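Transferrin binding protein B (Actinobacillus suis, PDB 3PQU) probably binds host transferrin at the outer surface of the bacterium, as a lipoprotein of the outer membrane that takes part in iron acquisition. Local coordinates at residues T41-R51 / D70-W81; S204-V215 / E223-S231. All coordinates share one frame; numbering follows the deposited sequence.

Contact 1 of 2, residues T41-R51 / D70-W81; sequences TLGVEAKIPRR and DELSEAQIMAIW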
loop_
_atom_site.group_PDB
_atom_site.type_symbol
_atom_site.label_atom_id
_atom_site.label_comp_id
_atom_site.label_asym_id
_atom_site.label_seq_id
_atom_site.Cartn_x
_atom_site.Cartn_y
_atom_site.Cartn_z
ATOM N N THR A 41 -1.527 -5.001 -1.091
ATOM C CA THR A 41 -1.546 -4.337 -2.396
ATOM C C THR A 41 -2.203 -2.972 -2.258
ATOM O O THR A 41 -2.875 -2.701 -1.259
ATOM C CB THR A 41 -2.337 -5.145 -3.457
ATOM O OG1 THR A 41 -3.651 -5.397 -2.961
ATOM C CG2 THR A 41 -1.643 -6.479 -3.763
ATOM N N LEU A 42 -2.041 -2.114 -3.265
ATOM C CA LEU A 42 -2.701 -0.815 -3.216
ATOM C C LEU A 42 -4.210 -0.963 -3.236
ATOM O O LEU A 42 -4.927 -0.222 -2.555
ATOM C CB LEU A 42 -2.261 0.063 -4.378
ATOM C CG LEU A 42 -0.820 0.547 -4.258
ATOM C CD1 LEU A 42 -0.405 1.235 -5.557
ATOM C CD2 LEU A 42 -0.665 1.474 -3.064
ATOM N N GLY A 43 -4.692 -1.909 -4.041
ATOM C CA GLY A 43 -6.105 -2.253 -4.032
ATOM C C GLY A 43 -6.409 -3.683 -4.437
ATOM O O GLY A 43 -5.503 -4.438 -4.821
ATOM N N VAL A 44 -7.690 -4.042 -4.387
ATOM C CA VAL A 44 -8.174 -5.377 -4.795
ATOM C C VAL A 44 -9.563 -5.240 -5.472
ATOM O O VAL A 44 -10.364 -4.409 -5.053
ATOM C CB VAL A 44 -8.330 -6.301 -3.561
ATOM C CG1 VAL A 44 -8.819 -7.674 -3.992
ATOM C CG2 VAL A 44 -7.002 -6.398 -2.726
ATOM N N GLU A 45 -9.845 -6.043 -6.500
ATOM C CA GLU A 45 -11.172 -6.046 -7.130
ATOM C C GLU A 45 -11.629 -7.477 -7.441
ATOM O O GLU A 45 -10.804 -8.378 -7.604
ATOM C CB GLU A 45 -11.171 -5.226 -8.435
ATOM C CG GLU A 45 -10.417 -5.938 -9.585
ATOM C CD GLU A 45 -10.353 -5.139 -10.894
ATOM O OE1 GLU A 45 -10.063 -5.755 -11.946
ATOM O OE2 GLU A 45 -10.563 -3.900 -10.885
ATOM N N ALA A 46 -12.945 -7.680 -7.533
ATOM C CA ALA A 46 -13.496 -8.943 -8.029
ATOM C C ALA A 46 -14.744 -8.682 -8.862
ATOM O O ALA A 46 -15.570 -7.847 -8.526
ATOM C CB ALA A 46 -13.832 -9.894 -6.889
ATOM N N LYS A 47 -14.868 -9.433 -9.936
ATOM C CA LYS A 47 -16.030 -9.371 -10.809
ATOM C C LYS A 47 -17.284 -9.896 -10.106
ATOM O O LYS A 47 -17.222 -10.857 -9.348
ATOM C CB LYS A 47 -15.747 -10.203 -12.065
ATOM C CG LYS A 47 -16.832 -10.167 -13.132
ATOM C CD LYS A 47 -16.249 -10.651 -14.455
ATOM C CE LYS A 47 -17.158 -10.361 -15.636
ATOM N NZ LYS A 47 -16.428 -10.598 -16.914
ATOM N N ILE A 48 -18.421 -9.268 -10.370
ATOM C CA ILE A 48 -19.707 -9.726 -9.819
ATOM C C ILE A 48 -20.144 -10.992 -10.567
ATOM O O ILE A 48 -20.284 -10.954 -11.792
ATOM C CB ILE A 48 -20.804 -8.596 -9.945
ATOM C CG1 ILE A 48 -20.417 -7.360 -9.097
ATOM C CG2 ILE A 48 -22.192 -9.104 -9.515
ATOM C CD1 ILE A 48 -21.349 -6.100 -9.308
ATOM N N PRO A 49 -20.331 -12.124 -9.853
ATOM C CA PRO A 49 -20.690 -13.378 -10.550
ATOM C C PRO A 49 -22.076 -13.341 -11.191
ATOM O O PRO A 49 -23.007 -12.731 -10.639
ATOM C CB PRO A 49 -20.651 -14.435 -9.428
ATOM C CG PRO A 49 -19.661 -13.889 -8.435
ATOM C CD PRO A 49 -19.931 -12.378 -8.452
ATOM N N ARG A 50 -22.187 -13.988 -12.356
ATOM C CA ARG A 50 -23.395 -14.011 -13.197
ATOM C C ARG A 50 -23.539 -15.440 -13.678
ATOM O O ARG A 50 -22.581 -16.011 -14.176
ATOM C CB ARG A 50 -23.195 -13.100 -14.425
ATOM C CG ARG A 50 -23.375 -11.592 -14.175
ATOM C CD ARG A 50 -22.414 -10.742 -15.003
ATOM N NE ARG A 50 -22.589 -10.839 -16.458
ATOM C CZ ARG A 50 -23.486 -10.148 -17.154
ATOM N NH1 ARG A 50 -24.330 -9.316 -16.545
ATOM N NH2 ARG A 50 -23.562 -10.301 -18.464
ATOM N N ARG A 51 -24.724 -16.025 -13.549
ATOM C CA ARG A 51 -24.901 -17.424 -13.972
ATOM C C ARG A 51 -24.924 -17.549 -15.492
ATOM O O ARG A 51 -25.500 -16.711 -16.169
ATOM C CB ARG A 51 -26.181 -18.024 -13.394
ATOM C CG ARG A 51 -26.280 -19.544 -13.586
ATOM C CD ARG A 51 -27.442 -20.102 -12.797
ATOM N NE ARG A 51 -28.730 -19.559 -13.237
ATOM C CZ ARG A 51 -29.479 -20.121 -14.181
ATOM N NH1 ARG A 51 -29.053 -21.217 -14.790
ATOM N NH2 ARG A 51 -30.638 -19.582 -14.531
ATOM N N ASP A 70 -22.290 -20.051 -10.166
ATOM C CA ASP A 70 -21.126 -19.332 -10.669
ATOM C C ASP A 70 -20.311 -18.919 -9.449
ATOM O O ASP A 70 -20.726 -18.062 -8.658
ATOM C CB ASP A 70 -21.502 -18.110 -11.523
ATOM C CG ASP A 70 -20.290 -17.505 -12.232
ATOM O OD1 ASP A 70 -20.109 -16.267 -12.193
ATOM O OD2 ASP A 70 -19.492 -18.275 -12.807
ATOM N N GLU A 71 -19.147 -19.537 -9.309
ATOM C CA GLU A 71 -18.407 -19.524 -8.053
ATOM C C GLU A 71 -17.514 -18.311 -7.891
ATOM O O GLU A 71 -17.096 -17.700 -8.862
ATOM C CB GLU A 71 -17.563 -20.811 -7.936
ATOM C CG GLU A 71 -18.418 -22.058 -7.912
ATOM C CD GLU A 71 -17.580 -23.315 -7.726
ATOM O OE1 GLU A 71 -18.170 -24.408 -7.587
ATOM O OE2 GLU A 71 -16.330 -23.203 -7.710
ATOM N N LEU A 72 -17.244 -17.954 -6.645
ATOM C CA LEU A 72 -16.171 -17.022 -6.356
ATOM C C LEU A 72 -14.928 -17.871 -6.076
ATOM O O LEU A 72 -15.023 -18.933 -5.485
ATOM C CB LEU A 72 -16.522 -16.183 -5.132
ATOM C CG LEU A 72 -17.570 -15.081 -5.298
ATOM C CD1 LEU A 72 -18.027 -14.534 -3.930
ATOM C CD2 LEU A 72 -17.003 -13.962 -6.169
ATOM N N SER A 73 -13.757 -17.419 -6.497
ATOM C CA SER A 73 -12.549 -18.121 -6.114
ATOM C C SER A 73 -11.429 -17.133 -5.927
ATOM O O SER A 73 -11.508 -15.973 -6.367
ATOM C CB SER A 73 -12.149 -19.144 -7.176
ATOM O OG SER A 73 -11.883 -18.467 -8.385
ATOM N N GLU A 74 -10.361 -17.624 -5.317
ATOM C CA GLU A 74 -9.233 -16.794 -4.972
ATOM C C GLU A 74 -8.571 -16.280 -6.244
ATOM O O GLU A 74 -8.070 -15.160 -6.274
ATOM C CB GLU A 74 -8.282 -17.599 -4.084
ATOM C CG GLU A 74 -6.990 -16.911 -3.716
ATOM C CD GLU A 74 -6.097 -17.814 -2.891
ATOM O OE1 GLU A 74 -6.637 -18.549 -2.032
ATOM O OE2 GLU A 74 -4.865 -17.794 -3.105
ATOM N N ALA A 75 -8.600 -17.074 -7.317
ATOM C CA ALA A 75 -8.077 -16.607 -8.605
ATOM C C ALA A 75 -8.884 -15.448 -9.226
ATOM O O ALA A 75 -8.402 -14.768 -10.133
ATOM C CB ALA A 75 -7.962 -17.754 -9.596
ATOM N N GLN A 76 -10.104 -15.219 -8.764
ATOM C CA GLN A 76 -10.895 -14.109 -9.309
ATOM C C GLN A 76 -10.711 -12.817 -8.510
ATOM O O GLN A 76 -11.203 -11.761 -8.882
ATOM C CB GLN A 76 -12.377 -14.493 -9.379
ATOM C CG GLN A 76 -12.671 -15.568 -10.402
ATOM C CD GLN A 76 -13.887 -16.395 -10.042
ATOM O OE1 GLN A 76 -13.766 -17.531 -9.579
ATOM N NE2 GLN A 76 -15.064 -15.832 -10.247
ATOM N N ILE A 77 -9.984 -12.904 -7.410
ATOM C CA ILE A 77 -9.741 -11.746 -6.569
ATOM C C ILE A 77 -8.396 -11.151 -6.987
ATOM O O ILE A 77 -7.341 -11.730 -6.745
ATOM C CB ILE A 77 -9.755 -12.176 -5.092
ATOM C CG1 ILE A 77 -11.129 -12.778 -4.772
ATOM C CG2 ILE A 77 -9.439 -11.012 -4.178
ATOM C CD1 ILE A 77 -11.221 -13.335 -3.388
ATOM N N MET A 78 -8.440 -9.987 -7.613
ATOM C CA MET A 78 -7.279 -9.472 -8.327
ATOM C C MET A 78 -6.706 -8.228 -7.687
ATOM O O MET A 78 -7.435 -7.307 -7.351
ATOM C CB MET A 78 -7.690 -9.120 -9.762
ATOM C CG MET A 78 -8.736 -10.046 -10.346
ATOM S SD MET A 78 -8.229 -10.607 -11.977
ATOM C CE MET A 78 -6.847 -11.623 -11.475
ATOM N N ALA A 79 -5.388 -8.194 -7.565
ATOM C CA ALA A 79 -4.686 -7.004 -7.123
ATOM C C ALA A 79 -4.808 -5.910 -8.180
ATOM O O ALA A 79 -4.720 -6.183 -9.372
ATOM C CB ALA A 79 -3.219 -7.340 -6.893
ATOM N N ILE A 80 -5.018 -4.671 -7.747
ATOM C CA ILE A 80 -5.002 -3.536 -8.658
ATOM C C ILE A 80 -4.075 -2.473 -8.106
ATOM O O ILE A 80 -3.748 -2.483 -6.920
ATOM C CB ILE A 80 -6.405 -2.978 -8.912
ATOM C CG1 ILE A 80 -7.103 -2.616 -7.604
ATOM C CG2 ILE A 80 -7.251 -3.998 -9.700
ATOM C CD1 ILE A 80 -8.497 -2.016 -7.839
ATOM N N TRP A 81 -3.633 -1.562 -8.956
ATOM C CA TRP A 81 -2.504 -0.716 -8.581
ATOM C C TRP A 81 -2.494 0.648 -9.242
ATOM O O TRP A 81 -1.460 1.327 -9.236
ATOM C CB TRP A 81 -1.172 -1.439 -8.841
ATOM C CG TRP A 81 -0.926 -1.760 -10.281
ATOM C CD1 TRP A 81 -0.525 -0.891 -11.259
ATOM C CD2 TRP A 81 -1.054 -3.042 -10.913
ATOM N NE1 TRP A 81 -0.403 -1.553 -12.458
ATOM C CE2 TRP A 81 -0.719 -2.874 -12.272
ATOM C CE3 TRP A 81 -1.417 -4.314 -10.459
ATOM C CZ2 TRP A 81 -0.739 -3.931 -13.183
ATOM C CZ3 TRP A 81 -1.439 -5.363 -11.369
ATOM C CH2 TRP A 81 -1.098 -5.164 -12.713
HETATM O O HOH W 1 -15.291 -12.883 -9.498
HETATM O O HOH W 2 -12.722 -11.137 -10.929
HETATM O O HOH W 3 -19.911 -14.735 -14.155
#
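With chi1 near +60° in both residues, CG of Glu-45 and CG1 of Ile-80 are each placed between their own backbone N and carbonyl carbon, and the two side chains meet at about a right angle on one face of the sheet. Ile-80 CG2 touches the carboxylate carbon, CD of Glu-45, at 3.5 Å, while its CG1 branch lies against the backbone of Gly-43. OE1 of the same carboxylate is hydrogen-bonded to His-90. On the other face, Val-44 CG1 and Ile-77 CG2 are pressed to 3.4 Å, next to Phe-319 of the neighbouring barrel, and Thr-41 CG2 rests on Ala-79 CB. The backbones of 43-47 and 78-80 pair antiparallel, Met-78 N giving a nearly straight bond (177°) to Glu-45 O. Gly-43 O is gripped from opposite faces of its plane, by Ile-80 N at 3.0 Å and by Thr-41 OG1 at 2.8 Å. Past Ala-46 the chains part, and water joins Lys-47 N to Gln-76 O. They meet again where the Pro-49 ring crosses Leu-72, CG to CD2 3.5 Å, and where Arg-50 N reaches Asp-70 OD1 on its anti side at 3.1 Å. Edge strand 78-80 is thus zipped to 43-47 by backbone bonds, whereas 70-77, leading up to it, relies on water and the Asp-70 carboxylate, near the barrel sheet that strand 69-70 joins.

Contact 2 of 2, residues S204-V215 / E223-S231; sequences SISDNVNRDHKV and EVKGVAHSS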
loop_
_atom_site.group_PDB
_atom_site.type_symbol
_atom_site.label_atom_id
_atom_site.label_comp_id
_atom_site.label_asym_id
_atom_site.label_seq_id
_atom_site.Cartn_x
_atom_site.Cartn_y
_atom_site.Cartn_z
ATOM N N SER A 204 -24.157 -5.553 -2.494
ATOM C CA SER A 204 -24.586 -4.333 -1.805
ATOM C C SER A 204 -25.312 -3.401 -2.775
ATOM O O SER A 204 -25.894 -2.409 -2.342
ATOM C CB SER A 204 -23.410 -3.589 -1.157
ATOM O OG SER A 204 -22.321 -3.547 -2.054
ATOM N N ILE A 205 -25.247 -3.695 -4.076
ATOM C CA ILE A 205 -26.060 -2.959 -5.075
ATOM C C ILE A 205 -27.548 -3.327 -5.006
ATOM O O ILE A 205 -28.407 -2.460 -5.125
ATOM C CB ILE A 205 -25.572 -3.219 -6.515
ATOM C CG1 ILE A 205 -24.117 -2.755 -6.688
ATOM C CG2 ILE A 205 -26.496 -2.540 -7.554
ATOM C CD1 ILE A 205 -23.426 -3.383 -7.934
ATOM N N SER A 206 -27.860 -4.611 -4.813
ATOM C CA SER A 206 -29.253 -5.071 -4.899
ATOM C C SER A 206 -29.949 -5.224 -3.546
ATOM O O SER A 206 -31.155 -5.472 -3.482
ATOM C CB SER A 206 -29.326 -6.396 -5.654
ATOM O OG SER A 206 -28.661 -7.409 -4.916
ATOM N N ASP A 207 -29.176 -5.107 -2.473
ATOM C CA ASP A 207 -29.692 -5.174 -1.101
ATOM C C ASP A 207 -30.751 -4.071 -0.917
ATOM O O ASP A 207 -30.563 -2.937 -1.388
ATOM C CB ASP A 207 -28.507 -4.990 -0.126
ATOM C CG ASP A 207 -28.732 -5.646 1.238
ATOM O OD1 ASP A 207 -29.781 -6.300 1.478
ATOM O OD2 ASP A 207 -27.827 -5.509 2.087
ATOM N N ASN A 208 -31.871 -4.404 -0.271
ATOM C CA ASN A 208 -32.944 -3.444 -0.032
ATOM C C ASN A 208 -32.668 -2.581 1.206
ATOM O O ASN A 208 -33.239 -2.799 2.262
ATOM C CB ASN A 208 -34.282 -4.179 0.104
ATOM C CG ASN A 208 -34.714 -4.858 -1.194
ATOM O OD1 ASN A 208 -34.261 -4.497 -2.288
ATOM N ND2 ASN A 208 -35.596 -5.843 -1.075
ATOM N N VAL A 209 -31.776 -1.614 1.071
ATOM C CA VAL A 209 -31.379 -0.791 2.204
ATOM C C VAL A 209 -31.743 0.667 1.937
ATOM O O VAL A 209 -32.148 1.008 0.830
ATOM C CB VAL A 209 -29.881 -0.909 2.436
ATOM C CG1 VAL A 209 -29.542 -2.340 2.836
ATOM C CG2 VAL A 209 -29.138 -0.507 1.168
ATOM N N ASN A 210 -31.621 1.517 2.952
ATOM C CA ASN A 210 -31.844 2.961 2.787
ATOM C C ASN A 210 -30.729 3.628 1.975
ATOM O O ASN A 210 -29.567 3.661 2.404
ATOM C CB ASN A 210 -31.955 3.642 4.163
ATOM C CG ASN A 210 -31.962 5.171 4.070
ATOM O OD1 ASN A 210 -32.609 5.753 3.198
ATOM N ND2 ASN A 210 -31.239 5.825 4.978
ATOM N N ARG A 211 -31.077 4.176 0.817
ATOM C CA ARG A 211 -30.083 4.828 -0.032
ATOM C C ARG A 211 -30.189 6.351 -0.149
ATOM O O ARG A 211 -29.222 7.013 -0.543
ATOM C CB ARG A 211 -30.099 4.194 -1.425
ATOM C CG ARG A 211 -29.900 2.692 -1.351
ATOM C CD ARG A 211 -29.521 2.076 -2.652
ATOM N NE ARG A 211 -29.505 0.620 -2.541
ATOM C CZ ARG A 211 -28.410 -0.109 -2.374
ATOM N NH1 ARG A 211 -27.217 0.478 -2.301
ATOM N NH2 ARG A 211 -28.516 -1.432 -2.277
ATOM N N ASP A 212 -31.335 6.919 0.200
ATOM C CA ASP A 212 -31.543 8.328 -0.117
ATOM C C ASP A 212 -32.041 9.237 1.014
ATOM O O ASP A 212 -32.404 10.375 0.771
ATOM C CB ASP A 212 -32.444 8.461 -1.345
ATOM C CG ASP A 212 -33.628 7.539 -1.292
ATOM O OD1 ASP A 212 -34.162 7.319 -0.181
ATOM O OD2 ASP A 212 -34.023 7.034 -2.366
ATOM N N HIS A 213 -32.052 8.745 2.242
ATOM C CA HIS A 213 -32.439 9.586 3.373
ATOM C C HIS A 213 -31.277 9.707 4.334
ATOM O O HIS A 213 -30.794 8.695 4.837
ATOM C CB HIS A 213 -33.645 8.989 4.093
ATOM C CG HIS A 213 -34.860 8.876 3.230
ATOM N ND1 HIS A 213 -35.512 9.977 2.716
ATOM C CD2 HIS A 213 -35.543 7.793 2.791
ATOM C CE1 HIS A 213 -36.542 9.577 1.990
ATOM N NE2 HIS A 213 -36.585 8.257 2.025
ATOM N N LYS A 214 -30.838 10.938 4.588
ATOM C CA LYS A 214 -29.673 11.198 5.438
ATOM C C LYS A 214 -29.957 10.833 6.889
ATOM O O LYS A 214 -31.101 10.890 7.332
ATOM C CB LYS A 214 -29.277 12.677 5.358
ATOM C CG LYS A 214 -29.205 13.231 3.941
ATOM C CD LYS A 214 -29.072 14.753 3.940
ATOM C CE LYS A 214 -27.644 15.210 4.232
ATOM N NZ LYS A 214 -26.825 15.315 2.989
ATOM N N VAL A 215 -28.916 10.444 7.622
ATOM C CA VAL A 215 -29.052 10.190 9.055
ATOM C C VAL A 215 -29.605 11.424 9.763
ATOM O O VAL A 215 -29.202 12.556 9.481
ATOM C CB VAL A 215 -27.716 9.802 9.688
ATOM C CG1 VAL A 215 -27.842 9.784 11.202
ATOM C CG2 VAL A 215 -27.262 8.422 9.160
ATOM N N GLU A 223 -37.184 7.928 12.823
ATOM C CA GLU A 223 -35.863 8.545 12.667
ATOM C C GLU A 223 -34.957 7.680 11.788
ATOM O O GLU A 223 -34.923 6.459 11.938
ATOM C CB GLU A 223 -35.178 8.747 14.026
ATOM C CG GLU A 223 -35.950 9.569 15.056
ATOM C CD GLU A 223 -35.242 9.609 16.414
ATOM O OE1 GLU A 223 -34.034 9.296 16.453
ATOM O OE2 GLU A 223 -35.884 9.949 17.442
ATOM N N VAL A 224 -34.220 8.313 10.880
ATOM C CA VAL A 224 -33.214 7.614 10.093
ATOM C C VAL A 224 -31.959 7.426 10.938
ATOM O O VAL A 224 -31.357 8.400 11.397
ATOM C CB VAL A 224 -32.866 8.395 8.817
ATOM C CG1 VAL A 224 -31.685 7.737 8.092
ATOM C CG2 VAL A 224 -34.082 8.471 7.902
ATOM N N LYS A 225 -31.576 6.174 11.162
ATOM C CA LYS A 225 -30.409 5.870 11.990
ATOM C C LYS A 225 -29.144 5.663 11.172
ATOM O O LYS A 225 -28.043 5.846 11.685
ATOM C CB LYS A 225 -30.651 4.624 12.849
ATOM C CG LYS A 225 -31.976 4.619 13.622
ATOM C CD LYS A 225 -31.888 5.400 14.918
ATOM C CE LYS A 225 -33.237 5.443 15.642
ATOM N NZ LYS A 225 -33.664 4.119 16.186
ATOM N N GLY A 226 -29.292 5.254 9.916
ATOM C CA GLY A 226 -28.127 4.925 9.105
ATOM C C GLY A 226 -28.396 4.838 7.611
ATOM O O GLY A 226 -29.548 4.694 7.170
ATOM N N VAL A 227 -27.323 4.929 6.830
ATOM C CA VAL A 227 -27.401 4.824 5.373
ATOM C C VAL A 227 -26.733 3.532 4.848
ATOM O O VAL A 227 -25.617 3.177 5.261
ATOM C CB VAL A 227 -26.749 6.054 4.688
ATOM C CG1 VAL A 227 -26.734 5.869 3.166
ATOM C CG2 VAL A 227 -27.499 7.343 5.049
ATOM N N ALA A 228 -27.425 2.833 3.949
ATOM C CA ALA A 228 -26.874 1.668 3.257
ATOM C C ALA A 228 -26.055 0.754 4.166
ATOM O O ALA A 228 -26.546 0.275 5.176
ATOM C CB ALA A 228 -26.029 2.097 2.036
ATOM N N HIS A 229 -24.807 0.507 3.774
ATOM C CA HIS A 229 -23.936 -0.391 4.518
ATOM C C HIS A 229 -22.810 0.403 5.175
ATOM O O HIS A 229 -21.873 0.879 4.510
ATOM C CB HIS A 229 -23.377 -1.486 3.603
ATOM C CG HIS A 229 -24.436 -2.208 2.829
ATOM N ND1 HIS A 229 -24.810 -1.840 1.551
ATOM C CD2 HIS A 229 -25.221 -3.260 3.166
ATOM C CE1 HIS A 229 -25.785 -2.635 1.135
ATOM N NE2 HIS A 229 -26.056 -3.500 2.098
ATOM N N SER A 230 -22.906 0.540 6.491
ATOM C CA SER A 230 -21.984 1.403 7.219
ATOM C C SER A 230 -20.969 0.581 8.004
ATOM O O SER A 230 -21.224 -0.561 8.407
ATOM C CB SER A 230 -22.758 2.355 8.149
ATOM O OG SER A 230 -23.489 1.616 9.111
ATOM N N SER A 231 -19.798 1.173 8.214
ATOM C CA SER A 231 -18.744 0.498 8.944
ATOM C C SER A 231 -18.222 1.410 10.040
ATOM O O SER A 231 -18.226 2.640 9.903
ATOM C CB SER A 231 -17.605 0.096 7.998
ATOM O OG SER A 231 -16.921 1.222 7.480
#
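The imidazole of His-229 and the carboxylate of Asp-207 lie almost in one plane, 18° apart, and are joined at the ring edge. His-229 NE2 donates a nearly straight bond (174°) to the anti side of Asp-207 OD2, 2.7 Å away; the other oxygen, OD1, forms a salt bridge with Arg-248. Asp-207 CG stands anti to the backbone N (chi1 -154°), which turns the acid toward the ring. Ser-204 CB comes to 3.4 Å from His-229 CE1, and Val-209 crosses the histidine side chain at about a right angle. Val-209 also sets CG2 over the centre of the Arg-211 guanidinium, whose NH2 holds the carbonyls of Ser-204 and Asp-207. Ser-204, Asp-207, Val-209 and Arg-211 belong to the loop that follows strand 170-183 of the N-lobe barrel; His-229 opens strand 229-236. Asn-210 caps a turn of the loop as an Asx motif, its OD1 accepting from His-213 N, while ND2 gives one bond within the loop, to His-213 O, and another across the contact, 3.0 Å to Gly-226 O; both acceptors lie in the amide plane, which fixes the rotation of the group. Beside it, Ala-228 N donates to Asn-210 O at 2.8 Å. Val-224 crosses the Asn-210 side chain at about a right angle, its CG1 3.3 Å from Lys-214 O, and Val-215 CG2 lies against Gly-226 CA at 3.6 Å.

How the contacts relate
Contact 1 closes before contact 2 opens along the chain, and their centres are 25 Å apart. The first joins two strands of the five-stranded sheet of the N-lobe handle; the second folds a loop of the N-lobe barrel onto the start of strand 229-236. Strand 170-183 of the barrel links them: it pairs with strand 69-70, whose Asp-70 takes part in contact 1, and with strand 229-236 of contact 2. The two contacts also touch directly, Ile-48 CD1 meeting Ile-205 CD1 at 3.7 Å. Handle and barrel of this lobe are therefore packed together as one unit, rather than simply strung along the chain.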